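Local coordinates for sporulation inhibitor of replication protein SirA (Bacillus subtilis, PDB 4TPS) that inhibits initiation of DNA replication during sporulation, acting on the initiator DnaA by keeping it from the origin or by binding its domain I to block DnaD, at residues A[87-100]-A[110-122]. Sequence-based numbering, arbitrary orientation.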
loop_
_atom_site.group_PDB
_atom_site.type_symbol
_atom_site.label_atom_id
_atom_site.label_comp_id
_atom_site.label_asym_id
_atom_site.label_seq_id
_atom_site.Cartn_x
_atom_site.Cartn_y
_atom_site.Cartn_z
ATOM N N TYR A 87 21.386 8.888 4.533
ATOM C CA TYR A 87 22.627 8.833 3.770
ATOM C C TYR A 87 22.638 9.910 2.742
ATOM O O TYR A 87 21.662 10.135 2.088
ATOM C CB TYR A 87 22.819 7.461 3.113
ATOM C CG TYR A 87 23.155 6.327 4.084
ATOM C CD1 TYR A 87 22.200 5.808 4.931
ATOM C CD2 TYR A 87 24.431 5.778 4.137
ATOM C CE1 TYR A 87 22.513 4.787 5.791
ATOM C CE2 TYR A 87 24.744 4.740 4.989
ATOM C CZ TYR A 87 23.782 4.266 5.831
ATOM O OH TYR A 87 24.089 3.230 6.675
ATOM N N ARG A 88 23.768 10.573 2.588
ATOM C CA ARG A 88 23.889 11.658 1.630
ATOM C C ARG A 88 25.141 11.403 0.814
ATOM O O ARG A 88 26.200 11.126 1.377
ATOM C CB ARG A 88 23.957 13.030 2.392
ATOM C CG ARG A 88 24.318 14.251 1.560
ATOM C CD ARG A 88 23.237 14.691 0.669
ATOM N NE ARG A 88 23.362 16.078 0.191
ATOM C CZ ARG A 88 24.202 16.536 -0.714
ATOM N NH1 ARG A 88 24.078 17.806 -1.005
ATOM N NH2 ARG A 88 25.120 15.758 -1.331
ATOM N N ILE A 89 25.046 11.535 -0.483
ATOM C CA ILE A 89 26.142 11.310 -1.384
ATOM C C ILE A 89 26.349 12.454 -2.353
ATOM O O ILE A 89 25.423 13.167 -2.710
ATOM C CB ILE A 89 25.987 10.005 -2.200
ATOM C CG1 ILE A 89 24.821 10.091 -3.181
ATOM C CG2 ILE A 89 25.796 8.829 -1.271
ATOM C CD1 ILE A 89 24.675 8.870 -4.032
ATOM N N ALA A 90 27.625 12.637 -2.775
ATOM C CA ALA A 90 27.962 13.568 -3.859
ATOM C C ALA A 90 28.717 12.756 -4.917
ATOM O O ALA A 90 29.576 11.963 -4.571
ATOM C CB ALA A 90 28.766 14.773 -3.366
ATOM N N LEU A 91 28.264 12.837 -6.163
ATOM C CA LEU A 91 28.900 12.109 -7.249
ATOM C C LEU A 91 30.288 12.623 -7.606
ATOM O O LEU A 91 30.551 13.816 -7.469
ATOM C CB LEU A 91 28.029 12.208 -8.486
ATOM C CG LEU A 91 26.657 11.574 -8.469
ATOM C CD1 LEU A 91 26.036 11.809 -9.841
ATOM C CD2 LEU A 91 26.861 10.101 -8.200
ATOM N N PRO A 92 31.163 11.710 -8.133
ATOM C CA PRO A 92 32.480 12.145 -8.600
ATOM C C PRO A 92 32.351 13.183 -9.668
ATOM O O PRO A 92 31.299 13.258 -10.373
ATOM C CB PRO A 92 33.059 10.894 -9.246
ATOM C CG PRO A 92 32.412 9.757 -8.577
ATOM C CD PRO A 92 31.038 10.228 -8.177
ATOM N N LYS A 93 33.415 13.967 -9.808
ATOM C CA LYS A 93 33.515 14.980 -10.876
ATOM C C LYS A 93 32.349 15.976 -10.789
ATOM O O LYS A 93 31.913 16.478 -11.786
ATOM C CB LYS A 93 33.625 14.290 -12.235
ATOM C CG LYS A 93 34.853 13.382 -12.296
ATOM C CD LYS A 93 35.004 12.682 -13.639
ATOM C CE LYS A 93 36.292 11.860 -13.717
ATOM N NZ LYS A 93 36.205 10.827 -14.796
ATOM N N ALA A 94 31.869 16.262 -9.568
ATOM C CA ALA A 94 30.797 17.253 -9.352
ATOM C C ALA A 94 29.486 17.021 -10.154
ATOM O O ALA A 94 28.814 17.936 -10.537
ATOM C CB ALA A 94 31.296 18.663 -9.599
ATOM N N LYS A 95 29.114 15.786 -10.389
ATOM C CA LYS A 95 28.032 15.482 -11.332
ATOM C C LYS A 95 26.652 15.470 -10.706
ATOM O O LYS A 95 25.639 15.373 -11.424
ATOM C CB LYS A 95 28.346 14.139 -12.023
ATOM C CG LYS A 95 29.536 14.170 -13.011
ATOM C CD LYS A 95 29.575 12.914 -13.884
ATOM C CE LYS A 95 29.458 11.580 -13.136
ATOM N NZ LYS A 95 30.540 11.400 -12.100
ATOM N N GLY A 96 26.591 15.513 -9.376
ATOM C CA GLY A 96 25.286 15.495 -8.699
ATOM C C GLY A 96 25.296 15.174 -7.222
ATOM O O GLY A 96 26.344 15.000 -6.597
ATOM N N HIS A 97 24.090 15.053 -6.680
ATOM C CA HIS A 97 23.880 14.897 -5.232
ATOM C C HIS A 97 22.634 14.078 -4.979
ATOM O O HIS A 97 21.674 14.222 -5.690
ATOM C CB HIS A 97 23.677 16.257 -4.523
ATOM C CG HIS A 97 24.814 17.184 -4.682
ATOM N ND1 HIS A 97 25.876 17.237 -3.814
ATOM C CD2 HIS A 97 25.052 18.099 -5.638
ATOM C CE1 HIS A 97 26.751 18.135 -4.252
ATOM N NE2 HIS A 97 26.261 18.681 -5.349
ATOM N N ALA A 98 22.625 13.286 -3.932
ATOM C CA ALA A 98 21.361 12.588 -3.539
ATOM C C ALA A 98 21.347 12.297 -2.066
ATOM O O ALA A 98 22.380 12.031 -1.462
ATOM C CB ALA A 98 21.152 11.307 -4.325
ATOM N N THR A 99 20.149 12.366 -1.514
ATOM C CA THR A 99 19.807 12.051 -0.142
ATOM C C THR A 99 18.886 10.881 -0.091
ATOM O O THR A 99 17.914 10.869 -0.835
ATOM C CB THR A 99 19.124 13.289 0.543
ATOM O OG1 THR A 99 19.918 14.478 0.319
ATOM C CG2 THR A 99 18.922 13.062 2.057
ATOM N N PHE A 100 19.179 9.956 0.829
ATOM C CA PHE A 100 18.388 8.707 1.061
ATOM C C PHE A 100 17.968 8.710 2.507
ATOM O O PHE A 100 18.824 8.854 3.406
ATOM C CB PHE A 100 19.283 7.514 0.729
ATOM C CG PHE A 100 18.674 6.150 1.021
ATOM C CD1 PHE A 100 18.731 5.617 2.302
ATOM C CD2 PHE A 100 18.104 5.405 0.003
ATOM C CE1 PHE A 100 18.223 4.353 2.553
ATOM C CE2 PHE A 100 17.603 4.157 0.281
ATOM C CZ PHE A 100 17.664 3.648 1.558
ATOM N N VAL A 110 15.900 12.252 -2.454
ATOM C CA VAL A 110 15.947 13.525 -3.191
ATOM C C VAL A 110 17.241 13.536 -3.973
ATOM O O VAL A 110 18.248 13.233 -3.447
ATOM C CB VAL A 110 15.880 14.747 -2.208
ATOM C CG1 VAL A 110 16.016 16.052 -2.980
ATOM C CG2 VAL A 110 14.612 14.694 -1.380
ATOM N N ALA A 111 17.182 13.858 -5.268
ATOM C CA ALA A 111 18.345 13.874 -6.115
ATOM C C ALA A 111 18.420 15.053 -7.066
ATOM O O ALA A 111 17.417 15.504 -7.549
ATOM C CB ALA A 111 18.455 12.571 -6.899
ATOM N N SER A 112 19.645 15.470 -7.378
ATOM C CA SER A 112 19.930 16.554 -8.341
ATOM C C SER A 112 21.138 16.205 -9.184
ATOM O O SER A 112 21.959 15.434 -8.761
ATOM C CB SER A 112 20.141 17.881 -7.631
ATOM O OG SER A 112 21.301 17.870 -6.877
ATOM N N GLY A 113 21.256 16.836 -10.346
ATOM C CA GLY A 113 22.320 16.525 -11.250
ATOM C C GLY A 113 22.039 15.291 -12.073
ATOM O O GLY A 113 20.887 15.041 -12.425
ATOM N N ASP A 114 23.099 14.566 -12.429
ATOM C CA ASP A 114 23.016 13.391 -13.281
ATOM C C ASP A 114 22.109 12.348 -12.620
ATOM O O ASP A 114 22.085 12.227 -11.360
ATOM C CB ASP A 114 24.425 12.810 -13.513
ATOM C CG ASP A 114 25.227 13.584 -14.548
ATOM O OD1 ASP A 114 24.749 14.669 -15.019
ATOM O OD2 ASP A 114 26.314 13.057 -14.925
ATOM N N TYR A 115 21.357 11.602 -13.431
ATOM C CA TYR A 115 20.498 10.514 -12.946
ATOM C C TYR A 115 21.277 9.395 -12.275
ATOM O O TYR A 115 20.686 8.553 -11.530
ATOM C CB TYR A 115 19.655 9.974 -14.128
ATOM C CG TYR A 115 18.457 10.845 -14.469
ATOM C CD1 TYR A 115 17.427 11.020 -13.552
ATOM C CD2 TYR A 115 18.328 11.465 -15.723
ATOM C CE1 TYR A 115 16.311 11.790 -13.867
ATOM C CE2 TYR A 115 17.204 12.241 -16.034
ATOM C CZ TYR A 115 16.214 12.412 -15.088
ATOM O OH TYR A 115 15.091 13.145 -15.357
ATOM N N GLU A 116 22.590 9.383 -12.473
ATOM C CA GLU A 116 23.458 8.520 -11.645
ATOM C C GLU A 116 23.238 8.671 -10.125
ATOM O O GLU A 116 23.465 7.714 -9.366
ATOM C CB GLU A 116 24.948 8.717 -11.965
ATOM C CG GLU A 116 25.816 7.675 -11.304
ATOM C CD GLU A 116 25.436 6.207 -11.665
ATOM O OE1 GLU A 116 25.084 5.943 -12.847
ATOM O OE2 GLU A 116 25.482 5.310 -10.770
ATOM N N ALA A 117 22.855 9.880 -9.698
ATOM C CA ALA A 117 22.740 10.183 -8.281
ATOM C C ALA A 117 21.745 9.238 -7.566
ATOM O O ALA A 117 22.099 8.557 -6.621
ATOM C CB ALA A 117 22.393 11.683 -8.063
ATOM N N GLU A 118 20.514 9.208 -8.029
ATOM C CA GLU A 118 19.504 8.304 -7.466
ATOM C C GLU A 118 19.769 6.840 -7.830
ATOM O O GLU A 118 19.449 5.938 -7.044
ATOM C CB GLU A 118 18.037 8.684 -7.820
ATOM C CG GLU A 118 17.683 8.807 -9.285
ATOM C CD GLU A 118 17.780 10.244 -9.753
ATOM O OE1 GLU A 118 18.928 10.767 -9.754
ATOM O OE2 GLU A 118 16.742 10.836 -10.111
ATOM N N THR A 119 20.431 6.625 -8.976
ATOM C CA THR A 119 20.698 5.284 -9.468
ATOM C C THR A 119 21.591 4.538 -8.470
ATOM O O THR A 119 21.456 3.335 -8.305
ATOM C CB THR A 119 21.338 5.341 -10.865
ATOM O OG1 THR A 119 20.361 5.868 -11.790
ATOM C CG2 THR A 119 21.774 3.962 -11.309
ATOM N N ILE A 120 22.521 5.242 -7.833
ATOM C CA ILE A 120 23.376 4.597 -6.840
ATOM C C ILE A 120 22.517 3.913 -5.732
ATOM O O ILE A 120 22.752 2.751 -5.368
ATOM C CB ILE A 120 24.413 5.579 -6.263
ATOM C CG1 ILE A 120 25.513 5.803 -7.344
ATOM C CG2 ILE A 120 25.031 5.051 -4.999
ATOM C CD1 ILE A 120 26.509 6.839 -6.994
ATOM N N PHE A 121 21.499 4.634 -5.267
ATOM C CA PHE A 121 20.597 4.093 -4.263
ATOM C C PHE A 121 19.662 3.016 -4.845
ATOM O O PHE A 121 19.439 1.977 -4.220
ATOM C CB PHE A 121 19.819 5.205 -3.598
ATOM C CG PHE A 121 20.676 6.130 -2.736
ATOM C CD1 PHE A 121 21.398 5.635 -1.686
ATOM C CD2 PHE A 121 20.684 7.485 -2.955
ATOM C CE1 PHE A 121 22.183 6.443 -0.873
ATOM C CE2 PHE A 121 21.460 8.323 -2.161
ATOM C CZ PHE A 121 22.202 7.787 -1.120
ATOM N N PHE A 122 19.140 3.254 -6.039
ATOM C CA PHE A 122 18.208 2.320 -6.670
ATOM C C PHE A 122 18.913 1.006 -6.916
ATOM O O PHE A 122 18.283 -0.049 -6.835
ATOM C CB PHE A 122 17.624 2.805 -8.013
ATOM C CG PHE A 122 16.681 4.007 -7.920
ATOM C CD1 PHE A 122 15.999 4.309 -6.775
ATOM C CD2 PHE A 122 16.387 4.745 -9.076
ATOM C CE1 PHE A 122 15.146 5.391 -6.711
ATOM C CE2 PHE A 122 15.522 5.822 -9.025
ATOM C CZ PHE A 122 14.853 6.108 -7.839
#
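F100 CB sits over one face of the F121 ring, 3.5 Å from its centroid and 13° off its normal, a close CH-pi contact. With chi1 at 175° the F100 ring swings away from its own N, and CB rather than the ring centre lies over F121. The two rings are slid apart, their planes 29° from parallel. They barely overlap. A98 CB meets the edge of the F121 ring at CE2, and I89 CG2 reaches CZ of F121 obliquely, at 3.7 Å. I89 CD1 runs on to I120 CG2. L91 sends one branch each way: CD1 rests by the backbone N of A117, while CD2 is pressed to 3.5 Å from I120 CD1, tighter than usual for two methyl carbons. A117 CB fits over the strand near H97 O. L71 of helix 64-75 also touches F100 and F121.

Strands 96-100 and 110-113 run antiparallel. H97 pairs with S112, and T99 with V110, through two backbone hydrogen bonds each. At the turn into the helix, D114 N gives K95 O a nearly straight bond of 2.8 Å. G96 and G113 form a non-hydrogen-bonded pair of glycines, CA atoms 4.0 Å apart.

The other face of the hairpin is looser and more open to solvent. It carries H97, T99, V110 and S112. S112 OG merely lies at the edge of the H97 ring; H97 ND1 instead accepts from R88 NH2 in the ring plane. At the end of the hairpin, K95 lays its methylene chain beside D114 OD2. Bent at chi3 and chi4, it hydrogen-bonds P92 O through NZ, which stays 5.3 Å from D114 OD2.

This is a beta-beta-alpha arrangement in an alpha+beta fold: helix 116-128 follows hairpin 96-103/106-113 and packs on one face of the antiparallel sheet, which strand 86-90 extends.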